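Local coordinates for signal transduction protein TRAP (Staphylococcus aureus, PDB 4AE5) that probably acts as a phosphorylation-dependent signal transducer that promotes agr activation, RNAIII synthesis and the expression of staphylococcal toxins and biofilm genes, at residues Ile52-His66 with Arg95-Ala109. Residues are numbered along the deposited sequence; the frame is centred on the assembly and turned at random.
Sequences IYEVIKEIGEFSEHH and RNFGGFKSYRLLRPA
A classic beta bulge interrupts the antiparallel pairing of strands 52-59 and 100-108: Ile-56 and Lys-57 both face Leu-105, whose O takes the N-H of Ile-56 at 2.9 Å while its N gives to Lys-57 O. On the far side of the bulge the regular pattern resumes, with Ile-59 and Tyr-103 exchanging two backbone bonds. Arg-104 dominates this half. A bend at chi2 (-67°), which keeps CD off the extended course, turns its chain until NH1 and NH2 grip Gly-60 O end-on, each at 3.0 Å and with that oxygen in the guanidinium plane. NH1 also bonds Tyr-103 O, which receives Ile-59 N from the opposite face of its carbonyl plane. The guanidinium is sandwiched: Glu-58 CB lies over one face, and the Phe-62 ring over the other in a cation-pi contact, Arg-104 CZ 4.3 Å from the ring centroid. Glu-40 takes the NE of Arg-104 in a salt bridge. The two strands are neighbours in the eight-stranded antiparallel barrel; helix 80-88 packs on the face carrying Leu-105, and Ile-56, in the bulge, touches it too. Ile-56 CD1 sits 3.4 Å from Arg-107 CZ, centred over the guanidinium; Arg-107 NH1 forms a salt bridge with Glu-54 OE2 at 3.1 Å, and its NH2 another with Glu-84. Beyond strand 52-59, the ring of His-66, probably a phosphorylation site and unmodified here, has Lys-101 CG over one face and Ser-63 CB over the other.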
ATOM      1  N   ILE A  52       1.643 -10.352   5.231  1.00 25.18           N
ATOM      2  CA  ILE A  52       0.474 -10.727   4.428  1.00 24.55           C
ATOM      3  C   ILE A  52      -0.718  -9.811   4.752  1.00 24.98           C
ATOM      4  O   ILE A  52      -0.924  -9.516   5.947  1.00 24.93           O
ATOM      5  CB  ILE A  52       0.065 -12.206   4.714  1.00 24.28           C
ATOM      6  CG1 ILE A  52       1.171 -13.170   4.279  1.00 26.01           C
ATOM      7  CG2 ILE A  52      -1.131 -12.595   3.905  1.00 23.41           C
ATOM      8  CD1 ILE A  52       1.119 -14.545   4.946  1.00 26.11           C
ATOM      9  N   TYR A  53      -1.521  -9.440   3.731  1.00 25.10           N
ATOM     10  CA  TYR A  53      -2.771  -8.619   3.862  1.00 23.85           C
ATOM     11  C   TYR A  53      -3.862  -9.167   2.963  1.00 27.47           C
ATOM     12  O   TYR A  53      -3.550  -9.635   1.841  1.00 27.76           O
ATOM     13  CB  TYR A  53      -2.524  -7.167   3.444  1.00 23.35           C
ATOM     14  CG  TYR A  53      -1.504  -6.527   4.260  1.00 22.82           C
ATOM     15  CD1 TYR A  53      -0.183  -6.694   3.933  1.00 23.83           C
ATOM     16  CD2 TYR A  53      -1.853  -5.718   5.345  1.00 22.49           C
ATOM     17  CE1 TYR A  53       0.793  -6.164   4.706  1.00 28.38           C
ATOM     18  CE2 TYR A  53      -0.869  -5.166   6.153  1.00 28.09           C
ATOM     19  CZ  TYR A  53       0.448  -5.395   5.809  1.00 28.30           C
ATOM     20  OH  TYR A  53       1.489  -4.829   6.479  1.00 32.57           O
ATOM     21  N   GLU A  54      -5.121  -9.136   3.430  1.00 26.80           N
ATOM     22  CA  GLU A  54      -6.254  -9.317   2.539  1.00 27.29           C
ATOM     23  C   GLU A  54      -6.565  -7.996   1.849  1.00 25.52           C
ATOM     24  O   GLU A  54      -6.490  -6.937   2.494  1.00 23.09           O
ATOM     25  CB  GLU A  54      -7.484  -9.697   3.325  1.00 32.04           C
ATOM     26  CG  GLU A  54      -7.563 -11.125   3.800  1.00 43.35           C
ATOM     27  CD  GLU A  54      -8.985 -11.454   4.249  1.00 47.90           C
ATOM     28  OE1 GLU A  54      -9.922 -11.294   3.424  1.00 48.93           O
ATOM     29  OE2 GLU A  54      -9.171 -11.815   5.428  1.00 50.86           O
ATOM     30  N   VAL A  55      -6.886  -8.062   0.552  1.00 24.45           N
ATOM     31  CA  VAL A  55      -7.323  -6.883  -0.220  1.00 22.86           C
ATOM     32  C   VAL A  55      -8.825  -6.603   0.043  1.00 22.06           C
ATOM     33  O   VAL A  55      -9.728  -7.391  -0.386  1.00 24.22           O
ATOM     34  CB  VAL A  55      -7.079  -7.080  -1.713  1.00 22.04           C
ATOM     35  CG1 VAL A  55      -7.586  -5.837  -2.457  1.00 21.03           C
ATOM     36  CG2 VAL A  55      -5.590  -7.285  -1.951  1.00 19.50           C
ATOM     37  N   ILE A  56      -9.093  -5.541   0.801  1.00 19.27           N
ATOM     38  CA  ILE A  56     -10.478  -5.157   1.217  1.00 21.23           C
ATOM     39  C   ILE A  56     -11.166  -4.354   0.108  1.00 22.79           C
ATOM     40  O   ILE A  56     -12.379  -4.552  -0.202  1.00 20.79           O
ATOM     41  CB  ILE A  56     -10.434  -4.264   2.494  1.00 21.93           C
ATOM     42  CG1 ILE A  56      -9.703  -4.965   3.642  1.00 21.59           C
ATOM     43  CG2 ILE A  56     -11.833  -3.863   2.970  1.00 24.29           C
ATOM     44  CD1 ILE A  56     -10.193  -6.416   3.738  1.00 23.01           C
ATOM     45  N   LYS A  57     -10.395  -3.416  -0.481  1.00 20.55           N
ATOM     46  CA  LYS A  57     -10.872  -2.626  -1.604  1.00 23.23           C
ATOM     47  C   LYS A  57      -9.702  -2.279  -2.516  1.00 21.85           C
ATOM     48  O   LYS A  57      -8.579  -2.096  -2.026  1.00 19.13           O
ATOM     49  CB  LYS A  57     -11.536  -1.313  -1.118  1.00 23.99           C
ATOM     50  CG  LYS A  57     -12.253  -0.622  -2.291  1.00 28.13           C
ATOM     51  CD  LYS A  57     -12.706   0.800  -2.104  1.00 31.07           C
ATOM     52  CE  LYS A  57     -13.579   0.998  -0.894  1.00 30.69           C
ATOM     53  NZ  LYS A  57     -14.308   2.276  -1.189  1.00 31.90           N
ATOM     54  N   GLU A  58     -10.000  -2.140  -3.819  1.00 22.66           N
ATOM     55  CA  GLU A  58      -9.010  -1.824  -4.841  1.00 21.49           C
ATOM     56  C   GLU A  58      -9.633  -0.973  -5.979  1.00 24.46           C
ATOM     57  O   GLU A  58     -10.863  -1.077  -6.293  1.00 24.87           O
ATOM     58  CB  GLU A  58      -8.424  -3.123  -5.417  1.00 25.29           C
ATOM     59  CG  GLU A  58      -9.496  -4.091  -5.954  1.00 30.56           C
ATOM     60  CD  GLU A  58      -8.881  -5.386  -6.503  1.00 33.55           C
ATOM     61  OE1 GLU A  58      -8.164  -5.335  -7.525  1.00 35.77           O
ATOM     62  OE2 GLU A  58      -9.093  -6.471  -5.908  1.00 35.06           O
ATOM     63  N   ILE A  59      -8.789  -0.121  -6.562  1.00 21.02           N
ATOM     64  CA  ILE A  59      -9.085   0.594  -7.786  1.00 21.24           C
ATOM     65  C   ILE A  59      -7.793   0.538  -8.604  1.00 21.85           C
ATOM     66  O   ILE A  59      -6.697   0.831  -8.074  1.00 19.57           O
ATOM     67  CB  ILE A  59      -9.415   2.084  -7.471  1.00 19.42           C
ATOM     68  CG1 ILE A  59     -10.614   2.213  -6.519  1.00 21.88           C
ATOM     69  CG2 ILE A  59      -9.402   2.933  -8.731  1.00 19.12           C
ATOM     70  CD1 ILE A  59     -10.734   3.570  -5.855  1.00 22.44           C
ATOM     71  N   GLY A  60      -7.874   0.214  -9.884  1.00 21.23           N
ATOM     72  CA  GLY A  60      -6.681   0.358 -10.762  1.00 22.26           C
ATOM     73  C   GLY A  60      -5.636  -0.774 -10.681  1.00 21.57           C
ATOM     74  O   GLY A  60      -5.658  -1.628  -9.762  1.00 22.48           O
ATOM     75  N   GLU A  61      -4.719  -0.785 -11.623  1.00 23.43           N
ATOM     76  CA  GLU A  61      -3.699  -1.835 -11.681  1.00 26.57           C
ATOM     77  C   GLU A  61      -2.351  -1.326 -11.218  1.00 22.16           C
ATOM     78  O   GLU A  61      -2.043  -0.140 -11.372  1.00 22.32           O
ATOM     79  CB  GLU A  61      -3.574  -2.395 -13.104  1.00 30.12           C
ATOM     80  CG  GLU A  61      -4.915  -2.829 -13.672  1.00 39.99           C
ATOM     81  CD  GLU A  61      -5.264  -4.255 -13.286  1.00 48.02           C
ATOM     82  OE1 GLU A  61      -4.576  -5.182 -13.785  1.00 54.87           O
ATOM     83  OE2 GLU A  61      -6.229  -4.451 -12.507  1.00 49.57           O
ATOM     84  N   PHE A  62      -1.513  -2.229 -10.717  1.00 21.02           N
ATOM     85  CA  PHE A  62      -0.131  -1.845 -10.390  1.00 21.43           C
ATOM     86  C   PHE A  62       0.739  -1.653 -11.628  1.00 20.75           C
ATOM     87  O   PHE A  62       0.498  -2.270 -12.661  1.00 20.89           O
ATOM     88  CB  PHE A  62       0.527  -2.957  -9.530  1.00 20.89           C
ATOM     89  CG  PHE A  62      -0.084  -3.138  -8.209  1.00 21.51           C
ATOM     90  CD1 PHE A  62      -0.339  -2.037  -7.408  1.00 20.12           C
ATOM     91  CD2 PHE A  62      -0.399  -4.426  -7.741  1.00 20.72           C
ATOM     92  CE1 PHE A  62      -0.921  -2.171  -6.154  1.00 20.74           C
ATOM     93  CE2 PHE A  62      -0.994  -4.556  -6.497  1.00 21.25           C
ATOM     94  CZ  PHE A  62      -1.231  -3.440  -5.684  1.00 19.72           C
ATOM     95  N   SER A  63       1.776  -0.823 -11.536  1.00 21.38           N
ATOM     96  CA  SER A  63       2.751  -0.713 -12.577  1.00 22.17           C
ATOM     97  C   SER A  63       4.149  -0.449 -11.961  1.00 23.98           C
ATOM     98  O   SER A  63       4.291   0.367 -11.018  1.00 21.76           O
ATOM     99  CB  SER A  63       2.416   0.475 -13.478  1.00 22.23           C
ATOM    100  OG  SER A  63       3.472   0.814 -14.317  1.00 22.28           O
ATOM    101  N   GLU A  64       5.182  -1.113 -12.474  1.00 22.88           N
ATOM    102  CA  GLU A  64       6.517  -0.778 -12.030  1.00 23.90           C
ATOM    103  C   GLU A  64       7.010   0.660 -12.269  1.00 25.32           C
ATOM    104  O   GLU A  64       8.040   1.051 -11.710  1.00 24.12           O
ATOM    105  CB  GLU A  64       7.543  -1.811 -12.532  1.00 29.81           C
ATOM    106  CG  GLU A  64       7.475  -3.073 -11.674  1.00 31.28           C
ATOM    107  CD  GLU A  64       8.683  -3.990 -11.757  1.00 38.37           C
ATOM    108  OE1 GLU A  64       9.021  -4.401 -12.909  1.00 44.83           O
ATOM    109  OE2 GLU A  64       9.218  -4.370 -10.675  1.00 30.78           O
ATOM    110  N   HIS A  65       6.302   1.461 -13.073  1.00 26.02           N
ATOM    111  CA  HIS A  65       6.734   2.845 -13.359  1.00 28.49           C
ATOM    112  C   HIS A  65       5.999   3.891 -12.545  1.00 24.92           C
ATOM    113  O   HIS A  65       6.201   5.075 -12.748  1.00 21.52           O
ATOM    114  CB  HIS A  65       6.544   3.193 -14.856  1.00 35.06           C
ATOM    115  CG  HIS A  65       7.143   2.171 -15.802  1.00 41.57           C
ATOM    116  ND1 HIS A  65       8.409   1.720 -15.678  1.00 46.35           N
ATOM    117  CD2 HIS A  65       6.591   1.500 -16.897  1.00 48.88           C
ATOM    118  CE1 HIS A  65       8.660   0.809 -16.642  1.00 49.66           C
ATOM    119  NE2 HIS A  65       7.553   0.681 -17.397  1.00 50.64           N
ATOM    120  N   HIS A  66       5.078   3.452 -11.689  1.00 20.79           N
ATOM    121  CA  HIS A  66       4.347   4.389 -10.798  1.00 19.14           C
ATOM    122  C   HIS A  66       5.049   4.698  -9.467  1.00 17.53           C
ATOM    123  O   HIS A  66       5.873   3.876  -8.950  1.00 17.13           O
ATOM    124  CB  HIS A  66       2.923   3.887 -10.511  1.00 18.71           C
ATOM    125  CG  HIS A  66       1.986   3.796 -11.743  1.00 19.06           C
ATOM    126  ND1 HIS A  66       2.315   4.263 -12.985  1.00 21.78           N
ATOM    127  CD2 HIS A  66       0.741   3.213 -11.866  1.00 19.70           C
ATOM    128  CE1 HIS A  66       1.263   4.060 -13.839  1.00 21.10           C
ATOM    129  NE2 HIS A  66       0.309   3.405 -13.142  1.00 22.45           N
ATOM    130  N   ARG A  95     -10.244   9.262  -6.881  1.00 17.24           N
ATOM    131  CA  ARG A  95      -9.877   8.574  -8.099  1.00 19.09           C
ATOM    132  C   ARG A  95      -9.765   9.508  -9.318  1.00 18.52           C
ATOM    133  O   ARG A  95      -9.088   9.199 -10.298  1.00 16.77           O
ATOM    134  CB  ARG A  95     -10.951   7.542  -8.359  1.00 23.94           C
ATOM    135  CG  ARG A  95     -10.854   6.793  -9.659  1.00 31.38           C
ATOM    136  CD  ARG A  95     -12.291   6.316 -10.031  1.00 33.92           C
ATOM    137  NE  ARG A  95     -12.824   5.345  -9.070  1.00 34.75           N
ATOM    138  CZ  ARG A  95     -13.070   4.039  -9.329  1.00 36.90           C
ATOM    139  NH1 ARG A  95     -12.808   3.484 -10.516  1.00 29.22           N
ATOM    140  NH2 ARG A  95     -13.577   3.273  -8.368  1.00 34.33           N
ATOM    141  N   ASN A  96     -10.418  10.652  -9.241  1.00 19.02           N
ATOM    142  CA  ASN A  96     -10.314  11.631 -10.336  1.00 20.06           C
ATOM    143  C   ASN A  96      -9.275  12.735 -10.149  1.00 19.81           C
ATOM    144  O   ASN A  96      -9.124  13.583 -11.041  1.00 23.05           O
ATOM    145  CB  ASN A  96     -11.652  12.302 -10.553  1.00 23.10           C
ATOM    146  CG  ASN A  96     -12.696  11.311 -10.916  1.00 24.51           C
ATOM    147  OD1 ASN A  96     -13.673  11.221 -10.226  1.00 30.13           O
ATOM    148  ND2 ASN A  96     -12.425  10.478 -11.924  1.00 25.43           N
ATOM    149  N   PHE A  97      -8.562  12.708  -9.042  1.00 18.33           N
ATOM    150  CA  PHE A  97      -7.505  13.718  -8.802  1.00 18.14           C
ATOM    151  C   PHE A  97      -6.307  13.564  -9.752  1.00 18.19           C
ATOM    152  O   PHE A  97      -5.933  12.470 -10.191  1.00 17.94           O
ATOM    153  CB  PHE A  97      -7.085  13.677  -7.312  1.00 17.76           C
ATOM    154  CG  PHE A  97      -8.048  14.335  -6.351  1.00 19.44           C
ATOM    155  CD1 PHE A  97      -9.429  14.320  -6.549  1.00 21.75           C
ATOM    156  CD2 PHE A  97      -7.559  14.998  -5.244  1.00 20.21           C
ATOM    157  CE1 PHE A  97     -10.293  14.920  -5.640  1.00 21.30           C
ATOM    158  CE2 PHE A  97      -8.411  15.597  -4.339  1.00 19.19           C
ATOM    159  CZ  PHE A  97      -9.774  15.533  -4.524  1.00 20.48           C
ATOM    160  N   GLY A  98      -5.687  14.690 -10.105  1.00 17.66           N
ATOM    161  CA  GLY A  98      -4.591  14.670 -11.076  1.00 18.61           C
ATOM    162  C   GLY A  98      -3.516  13.658 -10.717  1.00 18.12           C
ATOM    163  O   GLY A  98      -3.116  13.511  -9.549  1.00 18.40           O
ATOM    164  N   GLY A  99      -3.197  12.812 -11.682  1.00 18.29           N
ATOM    165  CA  GLY A  99      -2.116  11.810 -11.457  1.00 18.49           C
ATOM    166  C   GLY A  99      -2.478  10.540 -10.735  1.00 17.08           C
ATOM    167  O   GLY A  99      -1.610   9.650 -10.548  1.00 16.13           O
ATOM    168  N   PHE A 100      -3.744  10.387 -10.340  1.00 16.94           N
ATOM    169  CA  PHE A 100      -4.129   9.189  -9.606  1.00 16.47           C
ATOM    170  C   PHE A 100      -4.015   7.937 -10.503  1.00 18.26           C
ATOM    171  O   PHE A 100      -4.505   7.953 -11.640  1.00 18.33           O
ATOM    172  CB  PHE A 100      -5.575   9.272  -9.116  1.00 15.63           C
ATOM    173  CG  PHE A 100      -6.054   7.977  -8.519  1.00 15.06           C
ATOM    174  CD1 PHE A 100      -5.851   7.725  -7.204  1.00 14.75           C
ATOM    175  CD2 PHE A 100      -6.716   7.017  -9.310  1.00 16.75           C
ATOM    176  CE1 PHE A 100      -6.264   6.525  -6.586  1.00 14.21           C
ATOM    177  CE2 PHE A 100      -7.165   5.845  -8.713  1.00 15.95           C
ATOM    178  CZ  PHE A 100      -6.935   5.595  -7.375  1.00 16.31           C
ATOM    179  N   LYS A 101      -3.470   6.851  -9.963  1.00 15.68           N
ATOM    180  CA  LYS A 101      -3.356   5.587 -10.728  1.00 17.70           C
ATOM    181  C   LYS A 101      -4.085   4.422 -10.033  1.00 17.60           C
ATOM    182  O   LYS A 101      -4.811   3.659 -10.674  1.00 18.68           O
ATOM    183  CB  LYS A 101      -1.860   5.235 -10.960  1.00 16.54           C
ATOM    184  CG  LYS A 101      -1.079   6.282 -11.797  1.00 18.10           C
ATOM    185  CD  LYS A 101      -1.750   6.514 -13.195  1.00 19.74           C
ATOM    186  CE  LYS A 101      -1.124   7.711 -13.909  1.00 24.11           C
ATOM    187  NZ  LYS A 101      -1.252   7.685 -15.407  1.00 23.63           N
ATOM    188  N   SER A 102      -3.823   4.229  -8.750  1.00 17.03           N
ATOM    189  CA  SER A 102      -4.384   3.100  -8.025  1.00 17.78           C
ATOM    190  C   SER A 102      -4.586   3.311  -6.546  1.00 15.81           C
ATOM    191  O   SER A 102      -3.958   4.174  -5.865  1.00 15.60           O
ATOM    192  CB  SER A 102      -3.496   1.831  -8.311  1.00 17.12           C
ATOM    193  OG  SER A 102      -2.199   2.076  -7.754  1.00 17.45           O
ATOM    194  N   TYR A 103      -5.355   2.422  -5.962  1.00 16.45           N
ATOM    195  CA  TYR A 103      -5.640   2.443  -4.527  1.00 15.51           C
ATOM    196  C   TYR A 103      -5.815   0.983  -4.026  1.00 16.79           C
ATOM    197  O   TYR A 103      -6.439   0.145  -4.738  1.00 17.21           O
ATOM    198  CB  TYR A 103      -6.994   3.129  -4.299  1.00 17.08           C
ATOM    199  CG  TYR A 103      -7.498   3.104  -2.897  1.00 16.52           C
ATOM    200  CD1 TYR A 103      -6.804   3.750  -1.888  1.00 15.90           C
ATOM    201  CD2 TYR A 103      -8.661   2.437  -2.559  1.00 18.25           C
ATOM    202  CE1 TYR A 103      -7.277   3.816  -0.577  1.00 18.28           C
ATOM    203  CE2 TYR A 103      -9.109   2.455  -1.250  1.00 17.91           C
ATOM    204  CZ  TYR A 103      -8.442   3.161  -0.275  1.00 17.62           C
ATOM    205  OH  TYR A 103      -8.884   3.208   1.022  1.00 19.29           O
ATOM    206  N   ARG A 104      -5.288   0.710  -2.848  1.00 15.20           N
ATOM    207  CA  ARG A 104      -5.503  -0.532  -2.086  1.00 16.44           C
ATOM    208  C   ARG A 104      -5.693  -0.280  -0.610  1.00 15.70           C
ATOM    209  O   ARG A 104      -4.830   0.367   0.081  1.00 17.31           O
ATOM    210  CB  ARG A 104      -4.357  -1.561  -2.268  1.00 15.92           C
ATOM    211  CG  ARG A 104      -3.992  -2.072  -3.666  1.00 16.16           C
ATOM    212  CD  ARG A 104      -5.161  -2.930  -4.257  1.00 18.16           C
ATOM    213  NE  ARG A 104      -4.778  -3.541  -5.545  1.00 16.95           N
ATOM    214  CZ  ARG A 104      -4.904  -2.938  -6.723  1.00 18.87           C
ATOM    215  NH1 ARG A 104      -5.386  -1.685  -6.819  1.00 17.57           N
ATOM    216  NH2 ARG A 104      -4.575  -3.585  -7.836  1.00 19.04           N
ATOM    217  N   LEU A 105      -6.830  -0.774  -0.093  1.00 15.00           N
ATOM    218  CA  LEU A 105      -7.060  -0.885   1.328  1.00 16.76           C
ATOM    219  C   LEU A 105      -6.790  -2.323   1.824  1.00 17.61           C
ATOM    220  O   LEU A 105      -7.364  -3.308   1.279  1.00 19.21           O
ATOM    221  CB  LEU A 105      -8.469  -0.418   1.708  1.00 16.05           C
ATOM    222  CG  LEU A 105      -8.886  -0.587   3.152  1.00 16.49           C
ATOM    223  CD1 LEU A 105      -8.076   0.422   3.999  1.00 16.90           C
ATOM    224  CD2 LEU A 105     -10.422  -0.326   3.295  1.00 19.39           C
ATOM    225  N   LEU A 106      -5.903  -2.462   2.803  1.00 17.40           N
ATOM    226  CA  LEU A 106      -5.275  -3.785   3.124  1.00 17.86           C
ATOM    227  C   LEU A 106      -5.468  -4.131   4.585  1.00 18.92           C
ATOM    228  O   LEU A 106      -5.072  -3.342   5.485  1.00 16.81           O
ATOM    229  CB  LEU A 106      -3.775  -3.773   2.824  1.00 18.21           C
ATOM    230  CG  LEU A 106      -3.461  -3.391   1.360  1.00 17.29           C
ATOM    231  CD1 LEU A 106      -1.938  -3.235   1.147  1.00 17.76           C
ATOM    232  CD2 LEU A 106      -4.020  -4.467   0.402  1.00 16.98           C
ATOM    233  N   ARG A 107      -6.135  -5.268   4.826  1.00 19.26           N
ATOM    234  CA  ARG A 107      -6.379  -5.776   6.194  1.00 20.52           C
ATOM    235  C   ARG A 107      -5.284  -6.785   6.590  1.00 20.51           C
ATOM    236  O   ARG A 107      -5.110  -7.823   5.931  1.00 22.32           O
ATOM    237  CB  ARG A 107      -7.737  -6.498   6.294  1.00 21.59           C
ATOM    238  CG  ARG A 107      -7.941  -7.115   7.690  1.00 25.18           C
ATOM    239  CD  ARG A 107      -8.975  -8.230   7.671  1.00 26.29           C
ATOM    240  NE  ARG A 107     -10.303  -7.683   7.429  1.00 30.30           N
ATOM    241  CZ  ARG A 107     -11.171  -8.165   6.542  1.00 33.18           C
ATOM    242  NH1 ARG A 107     -10.867  -9.244   5.807  1.00 39.94           N
ATOM    243  NH2 ARG A 107     -12.369  -7.610   6.418  1.00 33.77           N
ATOM    244  N   PRO A 108      -4.585  -6.536   7.692  1.00 21.62           N
ATOM    245  CA  PRO A 108      -3.455  -7.434   7.967  1.00 22.05           C
ATOM    246  C   PRO A 108      -3.879  -8.827   8.387  1.00 23.89           C
ATOM    247  O   PRO A 108      -4.903  -8.985   9.091  1.00 23.68           O
ATOM    248  CB  PRO A 108      -2.703  -6.742   9.118  1.00 22.56           C
ATOM    249  CG  PRO A 108      -3.725  -5.853   9.787  1.00 24.79           C
ATOM    250  CD  PRO A 108      -4.821  -5.547   8.769  1.00 22.59           C
ATOM    251  N   ALA A 109      -3.112  -9.835   7.968  1.00 24.41           N
ATOM    252  CA  ALA A 109      -3.314 -11.236   8.444  1.00 26.37           C
ATOM    253  C   ALA A 109      -2.921 -11.355   9.937  1.00 27.62           C
ATOM    254  O   ALA A 109      -3.584 -12.041  10.746  1.00 30.68           O
ATOM    255  CB  ALA A 109      -2.480 -12.184   7.571  1.00 25.02           C
TER